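Local structure of Ddb_g0293866 (Dictyostelium discoideum, 5LW6) at residues 54-68 with 241-253. The protein probably acts in DNA damage sensing and binds poly-ADP-ribose, this piece of the longer protein being its ADP-ribose-binding macrodomain. Numbering follows the deposited sequence. Where two conformers were deposited one is given.
Sequences RSLAFPFISTSTFGF and LLETYHSLFNALD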
ATOM      1  N   ARG A  54      14.116   1.149   1.295  1.00 12.00           N
ATOM      2  CA  ARG A  54      12.731   1.585   1.069  1.00 11.23           C
ATOM      3  C   ARG A  54      12.127   0.793  -0.090  1.00 10.57           C
ATOM      4  O   ARG A  54      11.795   1.351  -1.156  1.00 10.56           O
ATOM      5  CB  ARG A  54      12.682   3.052   0.881  1.00 12.70           C
ATOM      6  CG  ARG A  54      12.873   3.824   2.165  1.00 13.02           C
ATOM      7  CD  ARG A  54      12.983   5.342   1.944  1.00 14.87           C
ATOM      8  NE  ARG A  54      14.174   5.632   1.228  1.00 13.28           N
ATOM      9  CZ  ARG A  54      14.588   6.846   0.933  1.00 15.15           C
ATOM     10  NH1 ARG A  54      13.842   7.890   1.280  1.00 15.32           N
ATOM     11  NH2 ARG A  54      15.764   7.008   0.329  1.00 16.24           N
ATOM     12  N   SER A  55      11.921  -0.523   0.105  1.00  9.99           N
ATOM     13  CA  SER A  55      11.391  -1.378  -0.966  1.00  9.84           C
ATOM     14  C   SER A  55       9.945  -1.692  -0.507  1.00 10.14           C
ATOM     15  O   SER A  55       9.775  -2.329   0.521  1.00 10.57           O
ATOM     16  CB  SER A  55      12.151  -2.671  -1.173  1.00 10.79           C
ATOM     17  OG  SER A  55      12.522  -3.319   0.012  1.00 11.66           O
ATOM     18  N   LEU A  56       8.962  -1.222  -1.236  1.00  9.80           N
ATOM     19  CA  LEU A  56       7.533  -1.314  -0.876  1.00  9.95           C
ATOM     20  C   LEU A  56       6.736  -1.998  -1.944  1.00 10.28           C
ATOM     21  O   LEU A  56       6.740  -1.548  -3.069  1.00 10.70           O
ATOM     22  CB  LEU A  56       6.923   0.063  -0.683  1.00 10.20           C
ATOM     23  CG  LEU A  56       5.424   0.106  -0.403  1.00 10.02           C
ATOM     24  CD1 LEU A  56       5.034  -0.506   0.923  1.00 10.58           C
ATOM     25  CD2 LEU A  56       5.026   1.568  -0.535  1.00  9.94           C
ATOM     26  N   ALA A  57       5.987  -3.042  -1.542  1.00 10.02           N
ATOM     27  CA  ALA A  57       5.007  -3.688  -2.359  1.00 10.19           C
ATOM     28  C   ALA A  57       3.661  -3.205  -1.915  1.00  9.97           C
ATOM     29  O   ALA A  57       3.366  -3.225  -0.719  1.00  9.05           O
ATOM     30  CB  ALA A  57       5.079  -5.192  -2.188  1.00 10.89           C
ATOM     31  N   PHE A  58       2.856  -2.689  -2.850  1.00  8.94           N
ATOM     32  CA  PHE A  58       1.604  -2.049  -2.420  1.00  9.11           C
ATOM     33  C   PHE A  58       0.544  -2.275  -3.449  1.00 10.01           C
ATOM     34  O   PHE A  58       0.870  -2.492  -4.578  1.00  9.10           O
ATOM     35  CB  PHE A  58       1.775  -0.552  -2.136  1.00  9.85           C
ATOM     36  CG  PHE A  58       2.193   0.279  -3.315  1.00  8.91           C
ATOM     37  CD1 PHE A  58       3.512   0.333  -3.707  1.00 10.05           C
ATOM     38  CD2 PHE A  58       1.260   1.020  -4.000  1.00 10.44           C
ATOM     39  CE1 PHE A  58       3.899   1.100  -4.800  1.00 10.44           C
ATOM     40  CE2 PHE A  58       1.628   1.836  -5.091  1.00 11.54           C
ATOM     41  CZ  PHE A  58       2.982   1.883  -5.476  1.00 11.14           C
ATOM     42  N   PRO A  59      -0.728  -2.316  -3.018  1.00  9.84           N
ATOM     43  CA  PRO A  59      -1.792  -2.469  -3.964  1.00 10.85           C
ATOM     44  C   PRO A  59      -2.129  -1.166  -4.730  1.00 10.32           C
ATOM     45  O   PRO A  59      -1.677  -0.088  -4.361  1.00 10.09           O
ATOM     46  CB  PRO A  59      -2.948  -2.938  -3.055  1.00 11.97           C
ATOM     47  CG  PRO A  59      -2.752  -2.137  -1.847  1.00 12.09           C
ATOM     48  CD  PRO A  59      -1.231  -2.132  -1.642  1.00 10.87           C
ATOM     49  N   PHE A  60      -2.860  -1.326  -5.843  1.00 11.62           N
ATOM     50  CA  PHE A  60      -3.446  -0.223  -6.605  1.00 11.47           C
ATOM     51  C   PHE A  60      -4.670   0.220  -5.809  1.00 12.51           C
ATOM     52  O   PHE A  60      -5.781  -0.329  -5.931  1.00 11.41           O
ATOM     53  CB  PHE A  60      -3.750  -0.743  -7.995  1.00 11.72           C
ATOM     54  CG  PHE A  60      -4.219   0.268  -8.996  1.00 11.04           C
ATOM     55  CD1 PHE A  60      -4.038   1.622  -8.815  1.00 10.98           C
ATOM     56  CD2 PHE A  60      -4.761  -0.183 -10.247  1.00 10.95           C
ATOM     57  CE1 PHE A  60      -4.395   2.538  -9.782  1.00 10.48           C
ATOM     58  CE2 PHE A  60      -5.155   0.767 -11.217  1.00 11.09           C
ATOM     59  CZ  PHE A  60      -4.991   2.114 -10.976  1.00 11.06           C
ATOM     60  N   ILE A  61      -4.414   1.162  -4.908  1.00 11.83           N
ATOM     61  CA  ILE A  61      -5.307   1.392  -3.773  1.00 12.23           C
ATOM     62  C   ILE A  61      -6.737   1.641  -4.224  1.00 13.36           C
ATOM     63  O   ILE A  61      -6.962   2.462  -5.117  1.00 12.19           O
ATOM     64  CB  ILE A  61      -4.764   2.527  -2.874  1.00 12.18           C
ATOM     65  CG1 ILE A  61      -3.269   2.257  -2.518  1.00 12.24           C
ATOM     66  CG2 ILE A  61      -5.734   2.801  -1.741  1.00 12.39           C
ATOM     67  CD1 ILE A  61      -2.704   3.357  -1.637  1.00 12.05           C
ATOM     68  N   SER A  62      -7.645   0.865  -3.627  1.00 13.43           N
ATOM     69  CA  SER A  62      -9.135   0.999  -3.728  1.00 13.42           C
ATOM     70  C   SER A  62      -9.725   0.516  -5.040  1.00 14.70           C
ATOM     71  O   SER A  62     -10.923   0.649  -5.239  1.00 17.29           O
ATOM     72  CB  SER A  62      -9.548   2.436  -3.464  1.00 16.53           C
ATOM     73  OG  SER A  62      -9.264   2.714  -2.095  1.00 15.68           O
ATOM     74  N   THR A  63      -8.934  -0.049  -5.930  1.00 13.57           N
ATOM     75  CA  THR A  63      -9.414  -0.356  -7.260  1.00 15.21           C
ATOM     76  C   THR A  63     -10.114  -1.657  -7.400  1.00 22.84           C
ATOM     77  O   THR A  63     -10.793  -1.901  -8.405  1.00 26.89           O
ATOM     78  CB  THR A  63      -8.319  -0.340  -8.338  1.00 15.32           C
ATOM     79  OG1 THR A  63      -7.296  -1.266  -8.067  1.00 14.84           O
ATOM     80  CG2 THR A  63      -7.726   1.048  -8.438  1.00 16.02           C
ATOM     81  N   SER A  64      -9.967  -2.568  -6.526  1.00 22.23           N
ATOM     82  CA  SER A  64     -10.748  -3.767  -7.012  1.00 25.51           C
ATOM     83  C   SER A  64     -12.012  -3.906  -6.204  1.00 20.83           C
ATOM     84  O   SER A  64     -13.054  -3.260  -6.526  1.00 22.32           O
ATOM     85  CB  SER A  64      -9.883  -5.005  -7.073  1.00 25.10           C
ATOM     86  OG  SER A  64      -8.915  -4.924  -6.050  1.00 33.98           O
ATOM     87  N   THR A  65     -11.920  -4.607  -5.084  1.00 19.75           N
ATOM     88  CA  THR A  65     -13.085  -4.756  -4.228  1.00 20.81           C
ATOM     89  C   THR A  65     -13.755  -3.451  -3.811  1.00 20.00           C
ATOM     90  O   THR A  65     -14.982  -3.382  -3.771  1.00 18.86           O
ATOM     91  CB  THR A  65     -12.658  -5.567  -2.962  1.00 23.11           C
ATOM     92  OG1 THR A  65     -12.209  -6.856  -3.391  1.00 25.11           O
ATOM     93  CG2 THR A  65     -13.751  -5.730  -1.985  1.00 24.95           C
ATOM     94  N   PHE A  66     -12.948  -2.419  -3.445  1.00 17.21           N
ATOM     95  CA  PHE A  66     -13.500  -1.091  -3.055  1.00 17.10           C
ATOM     96  C   PHE A  66     -14.162  -0.288  -4.151  1.00 16.34           C
ATOM     97  O   PHE A  66     -14.853   0.742  -3.908  1.00 17.09           O
ATOM     98  CB  PHE A  66     -12.414  -0.261  -2.359  1.00 17.80           C
ATOM     99  CG  PHE A  66     -12.169  -0.685  -0.920  1.00 21.38           C
ATOM    100  CD1 PHE A  66     -12.694  -1.853  -0.411  1.00 21.43           C
ATOM    101  CD2 PHE A  66     -11.345   0.067  -0.098  1.00 22.43           C
ATOM    102  CE1 PHE A  66     -12.429  -2.262   0.901  1.00 23.98           C
ATOM    103  CE2 PHE A  66     -11.046  -0.343   1.210  1.00 25.58           C
ATOM    104  CZ  PHE A  66     -11.586  -1.520   1.719  1.00 24.71           C
ATOM    105  N   GLY A  67     -13.913  -0.678  -5.376  1.00 15.94           N
ATOM    106  CA  GLY A  67     -14.649  -0.107  -6.445  1.00 16.30           C
ATOM    107  C   GLY A  67     -14.380   1.330  -6.793  1.00 17.51           C
ATOM    108  O   GLY A  67     -15.216   1.977  -7.419  1.00 16.29           O
ATOM    109  N   PHE A  68     -13.178   1.836  -6.529  1.00 16.74           N
ATOM    110  CA  PHE A  68     -12.908   3.218  -6.824  1.00 15.61           C
ATOM    111  C   PHE A  68     -12.836   3.350  -8.330  1.00 15.93           C
ATOM    112  O   PHE A  68     -12.354   2.457  -9.005  1.00 16.38           O
ATOM    113  CB  PHE A  68     -11.587   3.670  -6.229  1.00 15.90           C
ATOM    114  CG  PHE A  68     -11.496   5.132  -5.994  1.00 14.59           C
ATOM    115  CD1 PHE A  68     -11.141   5.972  -6.996  1.00 13.95           C
ATOM    116  CD2 PHE A  68     -11.775   5.694  -4.737  1.00 14.62           C
ATOM    117  CE1 PHE A  68     -11.083   7.339  -6.762  1.00 14.27           C
ATOM    118  CE2 PHE A  68     -11.637   7.042  -4.496  1.00 14.89           C
ATOM    119  CZ  PHE A  68     -11.301   7.877  -5.512  1.00 15.85           C
ATOM    120  N   LEU A 241      -8.274   9.588  -1.276  1.00 11.04           N
ATOM    121  CA  LEU A 241      -7.399   8.548  -1.892  1.00 11.11           C
ATOM    122  C   LEU A 241      -5.977   9.109  -2.038  1.00  9.82           C
ATOM    123  O   LEU A 241      -4.977   8.431  -1.793  1.00  9.78           O
ATOM    124  CB  LEU A 241      -7.955   8.100  -3.209  1.00 11.26           C
ATOM    125  CG  LEU A 241      -7.155   7.019  -3.926  1.00 11.33           C
ATOM    126  CD1 LEU A 241      -7.159   5.758  -3.103  1.00 11.13           C
ATOM    127  CD2 LEU A 241      -7.782   6.802  -5.282  1.00 12.37           C
ATOM    128  N   LEU A 242      -5.841  10.356  -2.470  1.00 10.22           N
ATOM    129  CA  LEU A 242      -4.536  10.962  -2.517  1.00 10.92           C
ATOM    130  C   LEU A 242      -3.856  10.991  -1.182  1.00 11.74           C
ATOM    131  O   LEU A 242      -2.641  10.710  -1.096  1.00 10.43           O
ATOM    132  CB  LEU A 242      -4.588  12.381  -3.135  1.00 11.83           C
ATOM    133  CG  LEU A 242      -3.262  13.116  -3.189  1.00 13.07           C
ATOM    134  CD1 LEU A 242      -2.339  12.496  -4.179  1.00 12.34           C
ATOM    135  CD2 LEU A 242      -3.531  14.588  -3.489  1.00 14.66           C
ATOM    136  N   GLU A 243      -4.595  11.366  -0.141  1.00 10.65           N
ATOM    137  CA  GLU A 243      -4.027  11.402   1.185  1.00 10.79           C
ATOM    138  C   GLU A 243      -3.552  10.004   1.615  1.00  9.42           C
ATOM    139  O   GLU A 243      -2.569   9.891   2.325  1.00  9.58           O
ATOM    140  CB  GLU A 243      -5.068  11.911   2.175  1.00 11.94           C
ATOM    141  CG  GLU A 243      -4.630  11.960   3.626  1.00 13.83           C
ATOM    142  CD  GLU A 243      -3.461  12.838   4.025  1.00 16.84           C
ATOM    143  OE1 GLU A 243      -2.919  13.672   3.251  1.00 18.80           O
ATOM    144  OE2 GLU A 243      -3.093  12.715   5.250  1.00 19.48           O
ATOM    145  N   THR A 244      -4.270   8.965   1.209  1.00  8.99           N
ATOM    146  CA  THR A 244      -3.855   7.559   1.455  1.00  9.42           C
ATOM    147  C   THR A 244      -2.449   7.323   0.867  1.00  9.23           C
ATOM    148  O   THR A 244      -1.576   6.794   1.542  1.00  9.18           O
ATOM    149  CB  THR A 244      -4.872   6.544   0.984  1.00 10.55           C
ATOM    150  OG1 THR A 244      -6.220   6.887   1.387  1.00 10.67           O
ATOM    151  CG2 THR A 244      -4.544   5.222   1.512  1.00 11.87           C
ATOM    152  N   TYR A 245      -2.233   7.755  -0.351  1.00  9.06           N
ATOM    153  CA  TYR A 245      -0.916   7.588  -0.946  1.00  9.26           C
ATOM    154  C   TYR A 245       0.136   8.384  -0.196  1.00  9.11           C
ATOM    155  O   TYR A 245       1.214   7.915   0.112  1.00  9.33           O
ATOM    156  CB  TYR A 245      -0.895   7.966  -2.437  1.00  8.68           C
ATOM    157  CG  TYR A 245      -1.396   6.862  -3.332  1.00  9.71           C
ATOM    158  CD1 TYR A 245      -0.556   5.814  -3.708  1.00 10.16           C
ATOM    159  CD2 TYR A 245      -2.673   6.817  -3.783  1.00 10.13           C
ATOM    160  CE1 TYR A 245      -1.021   4.793  -4.513  1.00 11.96           C
ATOM    161  CE2 TYR A 245      -3.139   5.794  -4.599  1.00 11.08           C
ATOM    162  CZ  TYR A 245      -2.314   4.757  -4.946  1.00 12.55           C
ATOM    163  OH  TYR A 245      -2.793   3.685  -5.757  1.00 12.75           O
ATOM    164  N   HIS A 246      -0.182   9.626   0.132  1.00  9.36           N
ATOM    165  CA  HIS A 246       0.754  10.438   0.939  1.00  9.86           C
ATOM    166  C   HIS A 246       1.120   9.774   2.246  1.00  9.23           C
ATOM    167  O   HIS A 246       2.254   9.715   2.600  1.00  9.88           O
ATOM    168  CB  HIS A 246       0.191  11.837   1.162  1.00  9.97           C
ATOM    169  CG  HIS A 246       0.244  12.704  -0.054  1.00 10.00           C
ATOM    170  ND1 HIS A 246      -0.700  13.683  -0.326  1.00 11.08           N
ATOM    171  CD2 HIS A 246       1.152  12.774  -1.053  1.00 11.77           C
ATOM    172  CE1 HIS A 246      -0.393  14.274  -1.475  1.00 12.42           C
ATOM    173  NE2 HIS A 246       0.751  13.770  -1.915  1.00 12.82           N
ATOM    174  N   SER A 247       0.128   9.277   2.970  1.00  9.98           N
ATOM    175  CA  SER A 247       0.353   8.543   4.196  0.50  9.25           C
ATOM    176  C   SER A 247       1.232   7.328   3.998  1.00  8.97           C
ATOM    177  O   SER A 247       2.134   7.023   4.823  1.00  9.69           O
ATOM    178  CB  SER A 247      -0.993   8.088   4.741  0.50  9.32           C
ATOM    179  OG  SER A 247      -1.645   9.236   5.171  0.50  9.24           O
ATOM    180  N   LEU A 248       0.955   6.571   2.955  1.00  9.66           N
ATOM    181  CA  LEU A 248       1.750   5.395   2.660  1.00  9.70           C
ATOM    182  C   LEU A 248       3.208   5.760   2.441  1.00  9.12           C
ATOM    183  O   LEU A 248       4.118   5.121   2.948  1.00  8.83           O
ATOM    184  CB  LEU A 248       1.120   4.700   1.460  1.00  9.77           C
ATOM    185  CG  LEU A 248       1.868   3.492   0.928  1.00 10.06           C
ATOM    186  CD1 LEU A 248       1.987   2.412   2.002  1.00 11.60           C
ATOM    187  CD2 LEU A 248       1.143   2.973  -0.304  1.00 10.62           C
ATOM    188  N   PHE A 249       3.456   6.769   1.609  1.00  9.47           N
ATOM    189  CA  PHE A 249       4.809   7.134   1.294  1.00  9.84           C
ATOM    190  C   PHE A 249       5.457   7.851   2.448  1.00 10.44           C
ATOM    191  O   PHE A 249       6.657   7.712   2.664  1.00 10.99           O
ATOM    192  CB  PHE A 249       4.860   7.984   0.009  1.00 10.37           C
ATOM    193  CG  PHE A 249       4.457   7.231  -1.226  1.00 11.60           C
ATOM    194  CD1 PHE A 249       4.785   5.862  -1.397  1.00 16.24           C
ATOM    195  CD2 PHE A 249       3.742   7.822  -2.177  1.00 12.56           C
ATOM    196  CE1 PHE A 249       4.369   5.149  -2.532  1.00 16.52           C
ATOM    197  CE2 PHE A 249       3.339   7.123  -3.331  1.00 12.42           C
ATOM    198  CZ  PHE A 249       3.659   5.811  -3.503  1.00 14.58           C
ATOM    199  N   ASN A 250       4.677   8.502   3.292  1.00 10.28           N
ATOM    200  CA  ASN A 250       5.237   9.026   4.522  1.00 11.15           C
ATOM    201  C   ASN A 250       5.742   7.879   5.425  1.00 12.00           C
ATOM    202  O   ASN A 250       6.815   7.989   6.011  1.00 12.55           O
ATOM    203  CB  ASN A 250       4.206   9.827   5.311  1.00 12.18           C
ATOM    204  CG  ASN A 250       3.909  11.142   4.681  1.00 12.13           C
ATOM    205  OD1 ASN A 250       4.601  11.585   3.782  1.00 12.83           O
ATOM    206  ND2 ASN A 250       2.871  11.814   5.180  1.00 11.94           N
ATOM    207  N   ALA A 251       5.007   6.793   5.510  1.00 12.03           N
ATOM    208  CA  ALA A 251       5.437   5.638   6.260  1.00 12.63           C
ATOM    209  C   ALA A 251       6.718   5.073   5.673  1.00 11.73           C
ATOM    210  O   ALA A 251       7.630   4.652   6.387  1.00 12.96           O
ATOM    211  CB  ALA A 251       4.379   4.599   6.302  1.00 13.13           C
ATOM    212  N   LEU A 252       6.800   5.020   4.362  1.00 10.86           N
ATOM    213  CA  LEU A 252       7.989   4.505   3.730  1.00 12.25           C
ATOM    214  C   LEU A 252       9.192   5.323   4.115  1.00 13.09           C
ATOM    215  O   LEU A 252      10.271   4.765   4.385  1.00 13.17           O
ATOM    216  CB  LEU A 252       7.761   4.460   2.212  1.00 11.70           C
ATOM    217  CG  LEU A 252       8.855   3.839   1.402  1.00 11.76           C
ATOM    218  CD1 LEU A 252       9.185   2.430   1.846  1.00 12.18           C
ATOM    219  CD2 LEU A 252       8.466   3.922  -0.106  1.00 11.62           C
ATOM    220  N   ASP A 253       9.054   6.657   4.157  1.00 13.11           N
ATOM    221  CA  ASP A 253      10.196   7.537   4.481  1.00 13.29           C
ATOM    222  C   ASP A 253      10.566   7.541   5.980  1.00 19.78           C
ATOM    223  O   ASP A 253      11.668   7.891   6.364  1.00 17.98           O
ATOM    224  CB  ASP A 253       9.949   8.947   3.979  1.00 13.70           C
ATOM    225  CG  ASP A 253      10.358   9.135   2.493  1.00 15.00           C
ATOM    226  OD1 ASP A 253      10.906   8.145   1.863  1.00 13.93           O
ATOM    227  OD2 ASP A 253      10.125  10.275   1.985  1.00 14.88           O
TER
HETATM  228  O   HOH W   1      -5.265   4.006  -6.573  1.00 13.42           O
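Ile61 meets Tyr245 where the loop after strand 55-59 turns over the C-terminal helix. Its CB lies 3.7 Å from Tyr245 OH, and CG1 touches Tyr245 CZ. CG1 stands anti to the carbonyl carbon (chi1 -51°) and chi2 is extended, which carries CD1 over the middle of the phenol. There it sits 3.6 Å from the Tyr245 ring centroid, only 12° off the normal, a CH-pi contact. The other branch, CG2, packs against Leu241 CD1 at 3.6 Å. The phenol is also gripped at its oxygen, since Ile61 N donates to Tyr245 OH at 3.1 Å, while a water in the ring plane links that OH to Ile61 O. Backbone and side chain of one residue thus hold the same ring.

Leu241 repeats the CH-pi arrangement, its CD2 3.7 Å from the centroid of Phe68. Further along the helix, Phe249 turns its edge to the face of Phe58, a T-shaped pair with planes at 87°, and Leu248 meets Leu56 tip to tip. At the far end Arg54 NH1 makes a salt-bridging hydrogen bond to Asp253 OD1 at 3.0 Å from above the carboxylate plane; Arg54 NH2 forms salt bridges with Asp93 and Glu91, and Tyr84 also bonds Asp253 OD1.

Segment 241-253 of helix 237-253 runs roughly antiparallel to strand 55-59, packing on the mixed macrodomain sheet where strands 95-101 and 213-217 also touch it, with helix 70-87 alongside.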